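Local coordinates for uncharacterized protein AsbF (Bacillus anthracis, PDB 3DX5) that dehydrates 3-dehydroshikimate to 3,4-dihydroxybenzoate, a building block of the siderophore petrobactin, as a manganese-dependent homodimeric TIM-barrel lyase, at residues 8-12 against 216-220; 207-211 against 222-226. All coordinates share one frame; numbering follows the deposited sequence.

How the contacts relate
Contact 1 and contact 2 share a single excursion of the chain, the loops on either side of helix 213-217, and their centres lie about 13 Å apart. In contact 2 (207-211 with 222-226) the two ends of that excursion pack on each other; in contact 1 (8-12 with 216-220) its middle is tied to the loop that follows strand 2-6. R223 of contact 2 reaches contact 1: its NH2 makes a weak hydrogen bond to A218 O at 2.7 Å, and lies 3.5 Å from R11 NH2, a like charge, while V216 CG2 packs on V210 O at 3.5 Å. Both contacts reach the bound 3,4-dihydroxybenzoic acid: contact 1 at its carboxylate through Y217, contact 2 at its O4 hydroxyl through a weak bond to F211 O.

Contact 1 of 2, residues 8-12 against 216-220; sequences ISFRH and VYAAA. With DHB (3,4-dihydroxybenzoic acid), chain D.
The H12 imidazole is held between two carbon atoms: CA of A219 sits over the centre of one face, 3.7 Å from the ring centroid, and CG of R11 covers the opposite face. At its edge, NE2 donates to Y217 O at 2.8 Å; the acceptor lies in the ring plane, but the nitrogen stands well above the carbonyl plane, 56° out of it, and the bond is bent. A water hydrogen-bonds ND1 of H12 at 2.8 Å and donates weakly to A219 O. The R11 guanidinium has V216 CG1 over one face and H12 ND1 over the other, offset toward the rim, with V216 O in its plane. NE and NH2 grip that one oxygen side-on, at 2.9 and 3.0 Å, where helix 213-217 comes to its end, and NH1 turns to I8 O, also in the plane, through a straighter bond of 3.1 Å. The side chain leaves between its own backbone N and carbonyl carbon (chi1 70°) and then runs extended to NE, which carries the guanidinium across V216 at about a right angle. NH2 has a further partner in F255 O. The Y217 side chain leaves away from segment 8-12, and its ring then reaches the ligand: OH donates to O1 of 3,4-dihydroxybenzoic acid at 2.6 Å, with O1 at the edge of the ring and in its plane. CD1 of I8 packs 3.5 Å from the same oxygen. H12 and R11 thus satisfy consecutive carbonyls around the end of the helix that carries Y217, a second shell that would fix this substrate-binding tyrosine against the carboxylate.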
loop_
_atom_site.group_PDB
_atom_site.type_symbol
_atom_site.label_atom_id
_atom_site.label_comp_id
_atom_site.label_asym_id
_atom_site.label_seq_id
_atom_site.Cartn_x
_atom_site.Cartn_y
_atom_site.Cartn_z
ATOM N N ILE A 8 -1.118 2.191 9.677
ATOM C CA ILE A 8 -1.008 1.180 8.616
ATOM C C ILE A 8 -2.346 0.419 8.358
ATOM O O ILE A 8 -2.581 -0.037 7.256
ATOM C CB ILE A 8 0.153 0.173 8.883
ATOM C CG1 ILE A 8 0.561 -0.570 7.588
ATOM C CG2 ILE A 8 -0.153 -0.772 10.088
ATOM C CD1 ILE A 8 1.928 -1.421 7.734
ATOM N N SER A 9 -3.229 0.330 9.365
ATOM C CA SER A 9 -4.542 -0.315 9.180
ATOM C C SER A 9 -5.377 0.406 8.134
ATOM O O SER A 9 -6.348 -0.157 7.605
ATOM C CB SER A 9 -5.324 -0.395 10.536
ATOM O OG SER A 9 -4.580 -1.189 11.460
ATOM N N PHE A 10 -5.019 1.667 7.860
ATOM C CA PHE A 10 -5.802 2.524 6.936
ATOM C C PHE A 10 -5.090 2.733 5.594
ATOM O O PHE A 10 -5.454 3.640 4.844
ATOM C CB PHE A 10 -6.063 3.881 7.621
ATOM C CG PHE A 10 -6.896 3.753 8.852
ATOM C CD1 PHE A 10 -8.297 3.806 8.758
ATOM C CD2 PHE A 10 -6.300 3.510 10.095
ATOM C CE1 PHE A 10 -9.103 3.632 9.893
ATOM C CE2 PHE A 10 -7.090 3.316 11.240
ATOM C CZ PHE A 10 -8.492 3.378 11.139
ATOM N N ARG A 11 -4.083 1.895 5.296
ATOM C CA ARG A 11 -3.203 2.084 4.101
ATOM C C ARG A 11 -3.968 1.969 2.769
ATOM O O ARG A 11 -3.473 2.417 1.734
ATOM C CB ARG A 11 -2.047 1.062 4.144
ATOM C CG ARG A 11 -2.518 -0.439 3.880
ATOM C CD ARG A 11 -1.515 -1.506 4.465
ATOM N NE ARG A 11 -2.089 -2.855 4.268
ATOM C CZ ARG A 11 -3.142 -3.322 4.959
ATOM N NH1 ARG A 11 -3.663 -2.612 5.967
ATOM N NH2 ARG A 11 -3.654 -4.511 4.674
ATOM N N HIS A 12 -5.148 1.333 2.796
ATOM C CA HIS A 12 -5.979 1.157 1.605
ATOM C C HIS A 12 -7.290 1.950 1.576
ATOM O O HIS A 12 -8.251 1.593 0.872
ATOM C CB HIS A 12 -6.224 -0.337 1.336
ATOM C CG HIS A 12 -4.964 -1.082 1.020
ATOM N ND1 HIS A 12 -4.645 -2.279 1.613
ATOM C CD2 HIS A 12 -3.917 -0.768 0.214
ATOM C CE1 HIS A 12 -3.482 -2.702 1.153
ATOM N NE2 HIS A 12 -3.010 -1.795 0.312
ATOM N N VAL A 216 0.060 -8.300 2.521
ATOM C CA VAL A 216 -0.448 -7.219 3.356
ATOM C C VAL A 216 -0.478 -5.880 2.596
ATOM O O VAL A 216 -1.483 -5.149 2.686
ATOM C CB VAL A 216 0.335 -7.088 4.684
ATOM C CG1 VAL A 216 -0.005 -5.735 5.422
ATOM C CG2 VAL A 216 0.024 -8.277 5.606
ATOM N N TYR A 217 0.586 -5.563 1.839
ATOM C CA TYR A 217 0.662 -4.249 1.177
ATOM C C TYR A 217 -0.213 -4.118 -0.073
ATOM O O TYR A 217 -0.562 -2.997 -0.439
ATOM C CB TYR A 217 2.108 -3.826 0.830
ATOM C CG TYR A 217 3.074 -3.962 1.993
ATOM C CD1 TYR A 217 2.676 -3.662 3.315
ATOM C CD2 TYR A 217 4.399 -4.371 1.764
ATOM C CE1 TYR A 217 3.582 -3.814 4.404
ATOM C CE2 TYR A 217 5.296 -4.498 2.827
ATOM C CZ TYR A 217 4.889 -4.244 4.131
ATOM O OH TYR A 217 5.831 -4.396 5.143
ATOM N N ALA A 218 -0.510 -5.247 -0.732
ATOM C CA ALA A 218 -1.368 -5.297 -1.939
ATOM C C ALA A 218 -2.851 -5.037 -1.598
ATOM O O ALA A 218 -3.401 -5.669 -0.682
ATOM C CB ALA A 218 -1.208 -6.671 -2.667
ATOM N N ALA A 219 -3.483 -4.118 -2.328
ATOM C CA ALA A 219 -4.908 -3.789 -2.115
ATOM C C ALA A 219 -5.798 -5.017 -2.292
ATOM O O ALA A 219 -6.761 -5.192 -1.554
ATOM C CB ALA A 219 -5.362 -2.708 -3.052
ATOM N N ALA A 220 -5.476 -5.868 -3.260
ATOM C CA ALA A 220 -6.318 -7.013 -3.517
ATOM C C ALA A 220 -5.816 -8.222 -2.727
ATOM O O ALA A 220 -6.233 -9.340 -2.992
ATOM C CB ALA A 220 -6.408 -7.332 -5.064
HETATM C C1 DHB D . 4.085 -5.407 8.767
HETATM C C2 DHB D . 3.960 -5.823 10.089
HETATM C C3 DHB D . 3.509 -7.113 10.386
HETATM O O3 DHB D . 3.365 -7.597 11.660
HETATM C C4 DHB D . 3.203 -8.018 9.274
HETATM O O4 DHB D . 2.779 -9.259 9.601
HETATM C C5 DHB D . 3.360 -7.600 7.956
HETATM C C6 DHB D . 3.799 -6.285 7.718
HETATM C C DHB D . 4.557 -3.990 8.483
HETATM O O1 DHB D . 4.738 -3.549 7.343
HETATM O O2 DHB D . 4.771 -3.159 9.500
HETATM O O HOH W 1 -6.617 -4.226 1.761
#

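Contact 2 of 2, residues 207-211 against 222-226; sequences YLHVF and NRTGM. With DHB (3,4-dihydroxybenzoic acid), chain D.
T224 and Y207 meet methyl to ring: CG2 of T224 lies over one face of the phenol, 3.9 Å from its centroid and 30° off the normal, and comes closest to CE1 at 3.4 Å. With OG1 beside the backbone N (chi1 -62°), CG2 falls anti to that N and is directed at the ring, while OG1 turns back to N222. There OD1 of N222 accepts twice, from T224 OG1 in the carbonyl plane on a lone pair, and from T224 N, which stands 59° out of that plane; the latter bond makes an Asx turn. It overlaps a type II beta turn from R223 to M226, with G225 at its positive-phi position, its CA against the Y207 ring and CB. Segment 207-211, a 3-10 run ahead of helix 213-217, packs against this turn as the chain heads for strand 226-227, so the two ends of one barrel loop are brought together. V210 is directed toward the turn. Its CG1 approaches T224 O to 3.4 Å and also rests beside the N222 amide, while CG2 lies alongside CG of M226, a selenomethionine in this model. M226 runs antiparallel alongside the V210 side chain, and likewise past F211. The M226 chain, extended beyond CG, puts SE 5.3 Å from the F211 ring centroid in an oblique Met-aromatic contact, and CG 3.9 Å from F211 CE1. F211 also makes a cation-pi contact with K200 through its ring, and its backbone O takes a weak, 3.4 Å hydrogen bond from O4 of 3,4-dihydroxybenzoic acid.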
loop_
_atom_site.group_PDB
_atom_site.type_symbol
_atom_site.label_atom_id
_atom_site.label_comp_id
_atom_site.label_asym_id
_atom_site.label_seq_id
_atom_site.Cartn_x
_atom_site.Cartn_y
_atom_site.Cartn_z
ATOM N N TYR A 207 -3.661 -20.216 7.584
ATOM C CA TYR A 207 -3.788 -18.921 6.962
ATOM C C TYR A 207 -2.646 -17.965 7.291
ATOM O O TYR A 207 -2.739 -16.774 6.956
ATOM C CB TYR A 207 -5.145 -18.281 7.314
ATOM C CG TYR A 207 -6.305 -19.113 6.822
ATOM C CD1 TYR A 207 -6.538 -19.267 5.453
ATOM C CD2 TYR A 207 -7.142 -19.783 7.717
ATOM C CE1 TYR A 207 -7.592 -20.082 4.978
ATOM C CE2 TYR A 207 -8.201 -20.593 7.250
ATOM C CZ TYR A 207 -8.408 -20.731 5.881
ATOM O OH TYR A 207 -9.450 -21.500 5.412
ATOM N N LEU A 208 -1.585 -18.459 7.939
ATOM C CA LEU A 208 -0.491 -17.555 8.354
ATOM C C LEU A 208 0.180 -16.772 7.232
ATOM O O LEU A 208 0.683 -15.691 7.479
ATOM C CB LEU A 208 0.571 -18.282 9.201
ATOM C CG LEU A 208 0.151 -18.524 10.654
ATOM C CD1 LEU A 208 1.053 -19.610 11.256
ATOM C CD2 LEU A 208 0.202 -17.263 11.494
ATOM N N HIS A 209 0.175 -17.319 6.013
ATOM C CA HIS A 209 0.797 -16.686 4.860
ATOM C C HIS A 209 0.081 -15.358 4.494
ATOM O O HIS A 209 0.637 -14.563 3.754
ATOM C CB HIS A 209 0.755 -17.647 3.650
ATOM C CG HIS A 209 -0.628 -18.160 3.368
ATOM N ND1 HIS A 209 -1.503 -17.518 2.517
ATOM C CD2 HIS A 209 -1.320 -19.202 3.894
ATOM C CE1 HIS A 209 -2.661 -18.163 2.496
ATOM N NE2 HIS A 209 -2.577 -19.186 3.327
ATOM N N VAL A 210 -1.132 -15.099 5.000
ATOM C CA VAL A 210 -1.805 -13.813 4.672
ATOM C C VAL A 210 -1.060 -12.630 5.292
ATOM O O VAL A 210 -1.205 -11.498 4.828
ATOM C CB VAL A 210 -3.319 -13.754 5.041
ATOM C CG1 VAL A 210 -4.103 -14.825 4.277
ATOM C CG2 VAL A 210 -3.530 -13.818 6.615
ATOM N N PHE A 211 -0.226 -12.905 6.302
ATOM C CA PHE A 211 0.631 -11.868 6.859
ATOM C C PHE A 211 1.945 -11.618 6.141
ATOM O O PHE A 211 2.716 -10.759 6.562
ATOM C CB PHE A 211 0.890 -12.093 8.342
ATOM C CG PHE A 211 -0.359 -12.067 9.157
ATOM C CD1 PHE A 211 -1.250 -10.977 9.073
ATOM C CD2 PHE A 211 -0.677 -13.133 9.975
ATOM C CE1 PHE A 211 -2.428 -10.956 9.835
ATOM C CE2 PHE A 211 -1.852 -13.111 10.749
ATOM C CZ PHE A 211 -2.723 -12.029 10.674
ATOM N N ASN A 222 -5.131 -11.191 -0.016
ATOM C CA ASN A 222 -6.003 -12.093 0.729
ATOM C C ASN A 222 -6.103 -11.714 2.223
ATOM O O ASN A 222 -5.074 -11.469 2.878
ATOM C CB ASN A 222 -5.414 -13.503 0.594
ATOM C CG ASN A 222 -6.379 -14.592 1.038
ATOM O OD1 ASN A 222 -7.554 -14.322 1.334
ATOM N ND2 ASN A 222 -5.885 -15.845 1.071
ATOM N N ARG A 223 -7.319 -11.636 2.763
ATOM C CA ARG A 223 -7.512 -11.345 4.202
ATOM C C ARG A 223 -8.128 -12.538 4.953
ATOM O O ARG A 223 -8.366 -12.449 6.155
ATOM C CB ARG A 223 -8.365 -10.075 4.424
ATOM C CG ARG A 223 -7.881 -8.823 3.609
ATOM C CD ARG A 223 -6.440 -8.404 3.945
ATOM N NE ARG A 223 -6.000 -7.292 3.110
ATOM C CZ ARG A 223 -4.855 -7.255 2.437
ATOM N NH1 ARG A 223 -3.995 -8.255 2.493
ATOM N NH2 ARG A 223 -4.578 -6.207 1.708
ATOM N N THR A 224 -8.363 -13.642 4.256
ATOM C CA THR A 224 -8.955 -14.847 4.869
ATOM C C THR A 224 -8.193 -15.271 6.106
ATOM O O THR A 224 -6.957 -15.294 6.101
ATOM C CB THR A 224 -8.975 -16.022 3.874
ATOM O OG1 THR A 224 -9.789 -15.647 2.782
ATOM C CG2 THR A 224 -9.570 -17.331 4.471
ATOM N N GLY A 225 -8.921 -15.565 7.178
ATOM C CA GLY A 225 -8.283 -16.050 8.417
ATOM C C GLY A 225 -7.924 -14.942 9.395
ATOM O O GLY A 225 -7.686 -15.221 10.553
HETATM N N MSE A 226 -7.869 -13.684 8.946
HETATM C CA MSE A 226 -7.622 -12.570 9.879
HETATM C C MSE A 226 -8.863 -12.347 10.762
HETATM O O MSE A 226 -9.940 -12.140 10.242
HETATM C CB MSE A 226 -7.274 -11.273 9.121
HETATM C CG MSE A 226 -5.991 -11.342 8.250
HETATM SE SE MSE A 226 -5.629 -9.584 7.556
HETATM C CE MSE A 226 -4.179 -10.026 6.288
HETATM C C1 DHB D . 4.085 -5.407 8.767
HETATM C C2 DHB D . 3.960 -5.823 10.089
HETATM C C3 DHB D . 3.509 -7.113 10.386
HETATM O O3 DHB D . 3.365 -7.597 11.660
HETATM C C4 DHB D . 3.203 -8.018 9.274
HETATM O O4 DHB D . 2.779 -9.259 9.601
HETATM C C5 DHB D . 3.360 -7.600 7.956
HETATM C C6 DHB D . 3.799 -6.285 7.718
HETATM C C DHB D . 4.557 -3.990 8.483
HETATM O O1 DHB D . 4.738 -3.549 7.343
HETATM O O2 DHB D . 4.771 -3.159 9.500
#